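Local coordinates for Alr4995 protein (Nostoc sp., PDB 6LRF) that acts as a bifunctional enzyme, combining an arginine dihydrolase of the GME family with an ornithine cyclodeaminase activity, at residues Ala72-Gly77 and Lys150-Glu155; Lys98-Gly103 and Leu267-Pro272. All coordinates share one frame; numbering follows the deposited sequence.

Interaction 1 of 2, residues Ala72-Gly77 and Lys150-Glu155; sequences AGLVLG and KWLDIE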
ATOM      1  N   ALA B  72      37.239  -5.154 -38.079  1.00 20.68           N
ATOM      2  CA  ALA B  72      38.677  -5.259 -38.329  1.00 24.00           C
ATOM      3  C   ALA B  72      39.400  -3.990 -37.884  1.00 18.09           C
ATOM      4  O   ALA B  72      40.488  -4.035 -37.318  1.00 19.32           O
ATOM      5  CB  ALA B  72      38.947  -5.536 -39.823  1.00 21.40           C
ATOM      6  N   GLY B  73      38.773  -2.852 -38.154  1.00 18.15           N
ATOM      7  CA  GLY B  73      39.334  -1.571 -37.801  1.00 17.77           C
ATOM      8  C   GLY B  73      38.530  -0.490 -38.499  1.00 20.01           C
ATOM      9  O   GLY B  73      37.486  -0.758 -39.083  1.00 19.73           O
ATOM     10  N   LEU B  74      39.035   0.731 -38.456  1.00 16.51           N
ATOM     11  CA  LEU B  74      38.316   1.877 -38.980  1.00 22.18           C
ATOM     12  C   LEU B  74      39.155   2.537 -40.053  1.00 24.05           C
ATOM     13  O   LEU B  74      40.299   2.907 -39.802  1.00 25.61           O
ATOM     14  CB  LEU B  74      38.014   2.870 -37.851  1.00 18.91           C
ATOM     15  CG  LEU B  74      37.537   4.240 -38.329  1.00 25.13           C
ATOM     16  CD1 LEU B  74      36.192   4.115 -38.997  1.00 26.87           C
ATOM     17  CD2 LEU B  74      37.473   5.180 -37.157  1.00 30.72           C
ATOM     18  N   VAL B  75      38.588   2.701 -41.239  1.00 25.06           N
ATOM     19  CA  VAL B  75      39.355   3.180 -42.377  1.00 22.04           C
ATOM     20  C   VAL B  75      38.952   4.596 -42.788  1.00 22.93           C
ATOM     21  O   VAL B  75      37.770   4.885 -42.954  1.00 23.75           O
ATOM     22  CB  VAL B  75      39.174   2.234 -43.589  1.00 24.11           C
ATOM     23  CG1 VAL B  75      39.774   2.856 -44.855  1.00 26.27           C
ATOM     24  CG2 VAL B  75      39.789   0.874 -43.294  1.00 24.44           C
ATOM     25  N   LEU B  76      39.930   5.479 -42.964  1.00 19.70           N
ATOM     26  CA  LEU B  76      39.678   6.770 -43.616  1.00 22.76           C
ATOM     27  C   LEU B  76      40.865   7.128 -44.510  1.00 24.65           C
ATOM     28  O   LEU B  76      41.977   7.281 -44.013  1.00 20.34           O
ATOM     29  CB  LEU B  76      39.449   7.883 -42.588  1.00 17.58           C
ATOM     30  CG  LEU B  76      39.105   9.249 -43.203  1.00 26.27           C
ATOM     31  CD1 LEU B  76      37.833   9.179 -44.046  1.00 25.41           C
ATOM     32  CD2 LEU B  76      39.002  10.338 -42.150  1.00 26.78           C
ATOM     33  N   GLY B  77      40.629   7.281 -45.811  1.00 25.22           N
ATOM     34  CA  GLY B  77      41.716   7.557 -46.740  1.00 26.80           C
ATOM     35  C   GLY B  77      42.719   6.410 -46.750  1.00 24.95           C
ATOM     36  O   GLY B  77      42.348   5.241 -46.896  1.00 21.37           O
ATOM     37  N   LYS B 150      42.852  12.297 -33.825  1.00 27.29           N
ATOM     38  CA  LYS B 150      44.247  12.661 -34.092  1.00 28.51           C
ATOM     39  C   LYS B 150      44.819  11.893 -35.286  1.00 29.32           C
ATOM     40  O   LYS B 150      45.453  12.470 -36.158  1.00 31.81           O
ATOM     41  CB  LYS B 150      45.087  12.395 -32.839  1.00 34.05           C
ATOM     42  CG  LYS B 150      46.567  12.677 -32.984  1.00 40.72           C
ATOM     43  CD  LYS B 150      47.320  12.429 -31.675  1.00 46.66           C
ATOM     44  CE  LYS B 150      47.233  10.968 -31.238  1.00 41.77           C
ATOM     45  NZ  LYS B 150      48.195  10.678 -30.133  1.00 58.28           N
ATOM     46  N   TRP B 151      44.566  10.591 -35.327  1.00 24.46           N
ATOM     47  CA  TRP B 151      45.136   9.719 -36.349  1.00 29.30           C
ATOM     48  C   TRP B 151      44.399   9.746 -37.676  1.00 33.57           C
ATOM     49  O   TRP B 151      44.995   9.472 -38.725  1.00 33.48           O
ATOM     50  CB  TRP B 151      45.172   8.284 -35.845  1.00 25.43           C
ATOM     51  CG  TRP B 151      46.216   8.032 -34.822  1.00 24.99           C
ATOM     52  CD1 TRP B 151      47.354   8.765 -34.600  1.00 29.30           C
ATOM     53  CD2 TRP B 151      46.244   6.957 -33.885  1.00 25.05           C
ATOM     54  NE1 TRP B 151      48.085   8.206 -33.575  1.00 27.83           N
ATOM     55  CE2 TRP B 151      47.427   7.090 -33.127  1.00 29.22           C
ATOM     56  CE3 TRP B 151      45.378   5.893 -33.607  1.00 25.29           C
ATOM     57  CZ2 TRP B 151      47.763   6.201 -32.114  1.00 27.33           C
ATOM     58  CZ3 TRP B 151      45.724   5.004 -32.607  1.00 23.74           C
ATOM     59  CH2 TRP B 151      46.903   5.166 -31.872  1.00 24.96           C
ATOM     60  N   LEU B 152      43.101  10.036 -37.654  1.00 28.82           N
ATOM     61  CA  LEU B 152      42.380  10.088 -38.916  1.00 31.54           C
ATOM     62  C   LEU B 152      42.139  11.531 -39.348  1.00 31.32           C
ATOM     63  O   LEU B 152      41.565  11.770 -40.408  1.00 34.89           O
ATOM     64  CB  LEU B 152      41.068   9.319 -38.827  1.00 25.78           C
ATOM     65  CG  LEU B 152      41.184   7.828 -38.500  1.00 30.89           C
ATOM     66  CD1 LEU B 152      39.828   7.201 -38.547  1.00 26.03           C
ATOM     67  CD2 LEU B 152      42.113   7.088 -39.456  1.00 27.33           C
ATOM     68  N   ASP B 153      42.595  12.476 -38.519  1.00 33.56           N
ATOM     69  CA  ASP B 153      42.466  13.917 -38.772  1.00 35.69           C
ATOM     70  C   ASP B 153      41.009  14.331 -39.072  1.00 36.95           C
ATOM     71  O   ASP B 153      40.705  14.856 -40.147  1.00 35.91           O
ATOM     72  CB  ASP B 153      43.398  14.331 -39.929  1.00 43.42           C
ATOM     73  CG  ASP B 153      43.910  15.770 -39.800  1.00 42.70           C
ATOM     74  OD1 ASP B 153      43.718  16.389 -38.734  1.00 43.93           O
ATOM     75  OD2 ASP B 153      44.528  16.283 -40.764  1.00 52.47           O
ATOM     76  N   ILE B 154      40.118  14.108 -38.109  1.00 33.85           N
ATOM     77  CA  ILE B 154      38.690  14.307 -38.327  1.00 29.31           C
ATOM     78  C   ILE B 154      37.962  14.666 -37.033  1.00 30.52           C
ATOM     79  O   ILE B 154      38.434  14.328 -35.949  1.00 23.88           O
ATOM     80  CB  ILE B 154      38.054  13.047 -38.955  1.00 26.57           C
ATOM     81  CG1 ILE B 154      36.658  13.364 -39.483  1.00 23.84           C
ATOM     82  CG2 ILE B 154      38.035  11.887 -37.968  1.00 26.84           C
ATOM     83  CD1 ILE B 154      36.181  12.435 -40.554  1.00 22.21           C
ATOM     84  N   GLU B 155      36.837  15.378 -37.149  1.00 27.64           N
ATOM     85  CA  GLU B 155      35.973  15.677 -36.003  1.00 29.83           C
ATOM     86  C   GLU B 155      35.235  14.424 -35.539  1.00 25.58           C
ATOM     87  O   GLU B 155      34.526  13.799 -36.322  1.00 25.03           O
ATOM     88  CB  GLU B 155      34.948  16.766 -36.345  1.00 27.57           C
ATOM     89  CG  GLU B 155      33.986  17.085 -35.196  1.00 32.99           C
ATOM     90  CD  GLU B 155      32.914  18.102 -35.578  1.00 36.76           C
ATOM     91  OE1 GLU B 155      32.206  17.883 -36.581  1.00 39.24           O
ATOM     92  OE2 GLU B 155      32.781  19.120 -34.873  1.00 40.36           O
TER
HETATM   93  O   HOH W   1      42.764   9.862 -42.511  1.00 34.22           O

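Interaction 2 of 2, residues Lys98-Gly103 and Leu267-Pro272; sequences KEWFEG and LRVTEP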
ATOM      1  N   LYS B  98      45.323  -7.037 -39.289  1.00 20.81           N
ATOM      2  CA  LYS B  98      46.478  -6.171 -39.481  1.00 26.05           C
ATOM      3  C   LYS B  98      47.266  -6.553 -40.753  1.00 28.76           C
ATOM      4  O   LYS B  98      47.704  -5.682 -41.533  1.00 25.88           O
ATOM      5  CB  LYS B  98      47.390  -6.225 -38.254  1.00 22.27           C
ATOM      6  CG  LYS B  98      48.587  -5.337 -38.381  1.00 27.49           C
ATOM      7  CD  LYS B  98      49.476  -5.405 -37.163  1.00 28.85           C
ATOM      8  CE  LYS B  98      50.488  -4.279 -37.233  1.00 34.08           C
ATOM      9  NZ  LYS B  98      51.490  -4.346 -36.139  1.00 44.20           N
ATOM     10  N   GLU B  99      47.427  -7.859 -40.957  1.00 28.35           N
ATOM     11  CA  GLU B  99      48.115  -8.374 -42.140  1.00 29.30           C
ATOM     12  C   GLU B  99      47.410  -7.919 -43.407  1.00 28.90           C
ATOM     13  O   GLU B  99      48.052  -7.471 -44.346  1.00 25.62           O
ATOM     14  CB  GLU B  99      48.187  -9.898 -42.126  1.00 28.01           C
ATOM     15  CG  GLU B  99      49.046 -10.467 -43.250  1.00 33.97           C
ATOM     16  CD  GLU B  99      49.089 -11.988 -43.229  1.00 46.47           C
ATOM     17  OE1 GLU B  99      48.017 -12.612 -43.440  1.00 44.29           O
ATOM     18  OE2 GLU B  99      50.185 -12.554 -42.961  1.00 52.40           O
ATOM     19  N   TRP B 100      46.090  -8.034 -43.441  1.00 23.23           N
ATOM     20  CA  TRP B 100      45.378  -7.593 -44.625  1.00 24.66           C
ATOM     21  C   TRP B 100      45.596  -6.096 -44.864  1.00 25.91           C
ATOM     22  O   TRP B 100      45.879  -5.681 -45.984  1.00 26.75           O
ATOM     23  CB  TRP B 100      43.879  -7.903 -44.540  1.00 24.43           C
ATOM     24  CG  TRP B 100      43.215  -7.616 -45.860  1.00 27.49           C
ATOM     25  CD1 TRP B 100      43.008  -8.501 -46.895  1.00 27.81           C
ATOM     26  CD2 TRP B 100      42.715  -6.350 -46.310  1.00 26.11           C
ATOM     27  NE1 TRP B 100      42.395  -7.861 -47.944  1.00 26.48           N
ATOM     28  CE2 TRP B 100      42.209  -6.541 -47.617  1.00 25.83           C
ATOM     29  CE3 TRP B 100      42.647  -5.076 -45.739  1.00 25.08           C
ATOM     30  CZ2 TRP B 100      41.641  -5.504 -48.357  1.00 29.16           C
ATOM     31  CZ3 TRP B 100      42.083  -4.047 -46.476  1.00 29.63           C
ATOM     32  CH2 TRP B 100      41.585  -4.269 -47.772  1.00 27.09           C
ATOM     33  N   PHE B 101      45.479  -5.288 -43.819  1.00 26.75           N
ATOM     34  CA  PHE B 101      45.564  -3.841 -43.990  1.00 24.32           C
ATOM     35  C   PHE B 101      46.938  -3.436 -44.523  1.00 29.32           C
ATOM     36  O   PHE B 101      47.035  -2.667 -45.491  1.00 25.46           O
ATOM     37  CB  PHE B 101      45.273  -3.108 -42.674  1.00 19.40           C
ATOM     38  CG  PHE B 101      43.806  -3.036 -42.322  1.00 19.98           C
ATOM     39  CD1 PHE B 101      42.879  -2.560 -43.244  1.00 22.57           C
ATOM     40  CD2 PHE B 101      43.358  -3.432 -41.064  1.00 23.05           C
ATOM     41  CE1 PHE B 101      41.537  -2.485 -42.933  1.00 23.32           C
ATOM     42  CE2 PHE B 101      42.000  -3.361 -40.743  1.00 22.01           C
ATOM     43  CZ  PHE B 101      41.096  -2.888 -41.673  1.00 20.93           C
ATOM     44  N   GLU B 102      47.990  -3.952 -43.892  1.00 24.55           N
ATOM     45  CA  GLU B 102      49.349  -3.592 -44.272  1.00 27.64           C
ATOM     46  C   GLU B 102      49.688  -4.085 -45.682  1.00 29.84           C
ATOM     47  O   GLU B 102      50.312  -3.365 -46.450  1.00 31.73           O
ATOM     48  CB  GLU B 102      50.337  -4.110 -43.232  1.00 30.76           C
ATOM     49  CG  GLU B 102      50.317  -3.221 -41.995  1.00 34.77           C
ATOM     50  CD  GLU B 102      51.331  -3.593 -40.928  1.00 39.67           C
ATOM     51  OE1 GLU B 102      51.734  -4.776 -40.845  1.00 44.49           O
ATOM     52  OE2 GLU B 102      51.717  -2.680 -40.157  1.00 44.11           O
ATOM     53  N   GLY B 103      49.219  -5.274 -46.039  1.00 28.44           N
ATOM     54  CA  GLY B 103      49.418  -5.802 -47.379  1.00 26.17           C
ATOM     55  C   GLY B 103      48.586  -5.091 -48.431  1.00 31.20           C
ATOM     56  O   GLY B 103      48.737  -5.334 -49.624  1.00 27.90           O
ATOM     57  N   LEU B 267      33.308  -4.350 -44.587  1.00 30.16           N
ATOM     58  CA  LEU B 267      34.040  -3.148 -44.219  1.00 23.67           C
ATOM     59  C   LEU B 267      34.336  -2.357 -45.491  1.00 29.34           C
ATOM     60  O   LEU B 267      34.964  -2.875 -46.417  1.00 25.52           O
ATOM     61  CB  LEU B 267      35.324  -3.510 -43.478  1.00 22.57           C
ATOM     62  CG  LEU B 267      36.245  -2.360 -43.084  1.00 21.52           C
ATOM     63  CD1 LEU B 267      35.569  -1.418 -42.099  1.00 24.64           C
ATOM     64  CD2 LEU B 267      37.526  -2.907 -42.507  1.00 25.25           C
ATOM     65  N   ARG B 268      33.860  -1.119 -45.559  1.00 21.33           N
ATOM     66  CA  ARG B 268      34.174  -0.269 -46.701  1.00 28.09           C
ATOM     67  C   ARG B 268      35.610   0.248 -46.587  1.00 29.25           C
ATOM     68  O   ARG B 268      35.942   0.979 -45.654  1.00 27.02           O
ATOM     69  CB  ARG B 268      33.185   0.893 -46.793  1.00 26.76           C
ATOM     70  CG  ARG B 268      33.513   1.908 -47.876  1.00 28.09           C
ATOM     71  CD  ARG B 268      32.279   2.689 -48.310  1.00 31.16           C
ATOM     72  NE  ARG B 268      32.617   3.727 -49.288  1.00 35.48           N
ATOM     73  CZ  ARG B 268      31.737   4.282 -50.116  1.00 35.06           C
ATOM     74  NH1 ARG B 268      30.470   3.892 -50.087  1.00 35.50           N
ATOM     75  NH2 ARG B 268      32.126   5.211 -50.980  1.00 35.10           N
ATOM     76  N   VAL B 269      36.475  -0.143 -47.517  1.00 21.52           N
ATOM     77  CA  VAL B 269      37.880   0.231 -47.392  1.00 24.65           C
ATOM     78  C   VAL B 269      38.233   1.395 -48.337  1.00 30.20           C
ATOM     79  O   VAL B 269      39.373   1.870 -48.363  1.00 30.61           O
ATOM     80  CB  VAL B 269      38.788  -0.975 -47.652  1.00 24.32           C
ATOM     81  CG1 VAL B 269      38.718  -1.921 -46.483  1.00 22.99           C
ATOM     82  CG2 VAL B 269      38.362  -1.693 -48.941  1.00 27.06           C
ATOM     83  N   THR B 270      37.226   1.852 -49.081  1.00 29.17           N
ATOM     84  CA  THR B 270      37.311   3.038 -49.941  1.00 31.79           C
ATOM     85  C   THR B 270      36.565   4.214 -49.325  1.00 30.23           C
ATOM     86  O   THR B 270      35.383   4.423 -49.598  1.00 33.59           O
ATOM     87  CB  THR B 270      36.721   2.762 -51.353  1.00 33.28           C
ATOM     88  OG1 THR B 270      37.509   1.764 -51.999  1.00 36.52           O
ATOM     89  CG2 THR B 270      36.727   4.021 -52.220  1.00 34.20           C
ATOM     90  N   GLU B 271      37.265   4.974 -48.484  1.00 37.06           N
ATOM     91  CA  GLU B 271      36.692   6.136 -47.804  1.00 32.26           C
ATOM     92  C   GLU B 271      37.512   7.373 -48.126  1.00 35.85           C
ATOM     93  O   GLU B 271      38.538   7.625 -47.485  1.00 32.76           O
ATOM     94  CB  GLU B 271      36.649   5.929 -46.276  1.00 30.80           C
ATOM     95  CG  GLU B 271      35.800   4.756 -45.793  1.00 33.77           C
ATOM     96  CD  GLU B 271      34.307   5.016 -45.916  1.00 37.30           C
ATOM     97  OE1 GLU B 271      33.922   6.000 -46.594  1.00 39.22           O
ATOM     98  OE2 GLU B 271      33.517   4.242 -45.327  1.00 35.31           O
ATOM     99  N   PRO B 272      37.077   8.146 -49.133  1.00 39.25           N
ATOM    100  CA  PRO B 272      37.838   9.336 -49.536  1.00 40.35           C
ATOM    101  C   PRO B 272      37.826  10.417 -48.459  1.00 36.61           C
ATOM    102  O   PRO B 272      36.817  10.601 -47.771  1.00 38.65           O
ATOM    103  CB  PRO B 272      37.111   9.810 -50.806  1.00 43.79           C
ATOM    104  CG  PRO B 272      36.329   8.599 -51.286  1.00 42.63           C
ATOM    105  CD  PRO B 272      35.947   7.864 -50.038  1.00 36.92           C
TER

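Interaction 1 of 2, residues Ala72-Gly77 and Lys150-Glu155
Leu74 and Leu76 of strand 73-76 both lean on Leu152, near the last turn of helix 145-152, in an apolar packing of branched side chains beside which a water joins two backbone oxygens. In each strand leucine CG lies anti to the backbone N (chi1 167° in Leu74), beside the carbonyl carbon. Leu152 takes the other choice usual in helices, with CG anti to its own carbonyl carbon (chi1 -60°), and its CD1 reaches Leu74 CD2 at 3.4 Å, tighter than ordinary van der Waals contact. The two chains meet at a slant. Leu76 CD2 touches two residues. It packs 3.4 Å from Leu152 O, methyl against carbonyl, with Leu152 CB close by, and lies 3.9 Å from Ile154 CD1. Ile154 has CG1 anti to the backbone N, an extended chain that brings its terminal methyl group to the leucine. Leucine and isoleucine suit this buried place because their branched methyls can interlock.

Asp153, with positive phi, turns the chain out of helical geometry at an exposed position that suits its carboxylate, while Leu152 and Ile154 both face the strand. The bridging water donates to Leu76 O and Leu152 O, at 3.1 Å from each oxygen.

Alternation along the strand turns Val75 to the other side, against Phe101 of helix 93-103. Leu152 also rests on Val81 of strand 79-82, the antiparallel neighbour of strand 73-76, while Leu76 and Ile154 share Leu125 of strand 123-125. The contact thus joins one small sheet to the helix that leads into strand 155-160 of the next, consistent with the propeller-like arrangement of GME enzymes.

Interaction 2 of 2, residues Lys98-Gly103 and Leu267-Pro272
Two aromatic rings of helix 93-103 meet two aliphatic side chains, Leu267 on strand 267-268 and Val269 just after it, ring for branch: Trp100 with Val269, and Phe101 with Leu267. The six-membered ring of Trp100 presents CH2 and CZ3 to Val269 CG1, with CH2 3.9 Å from that methyl carbon, which approaches the indole obliquely. Phe101 uses its far end instead; CZ lies 3.7 Å from Leu267 CD2, and the methyl group sits at the ring edge, near its plane. In both pairs the side chains extend toward each other from opposite directions, which lets long aromatic groups span a wide gap: the closest CA atoms, those of Phe101 and Val269, are 9.3 Å apart.

Torsions direct the two rings. Trp100 has CG anti to the backbone N (chi1 -172°), whereas Phe101 has CG anti to the carbonyl carbon (chi1 -77°), and adjacent residues on the helix thereby send their rings to neighbouring partners. Phe101 CD1 lies in plane against the edge of the indole.

Further out, Leu267 and Val269 are held by backbone hydrogen bonds to Leu8 and Arg6, and Val269 O accepts a hydrogen bond from Tyr106 OH, whose side chain also touches Trp100. Beyond Val269 the chain curls back on itself: Arg268 NE donates to Thr270 O at 2.9 Å with a nearly straight N-H...O angle of 172°. Glu271 makes a long, charge-only salt bridge to Arg268 and a further salt bridge to Arg127.

The contact itself is dispersive and hydrophobic, suited to bulky aromatic and branched aliphatic residues; the directional bonds lie behind it, in the strand pairing and the turn.

Both contacts are buried, yet interaction 1 is the larger and all its touching residues are buried, whereas in interaction 2 the tryptophan is partly exposed. Strand 73-76 connects them: its leucine side belongs to interaction 1, while Gly73 O packs 3.6 Å from Leu267 CD1 of interaction 2. Further along, Gly77 N lies 2.7 Å from Glu271 O, a probable hydrogen bond. Each contact sets strand and helix residues together by apolar side chains, with one loop residue taking part in each, but aliphatic groups and a bridging water characterise 72-77 with 150-155, while aromatic rings span the longer gap between 98-103 and 267-272, where charged groups gather in the turn behind the apolar face.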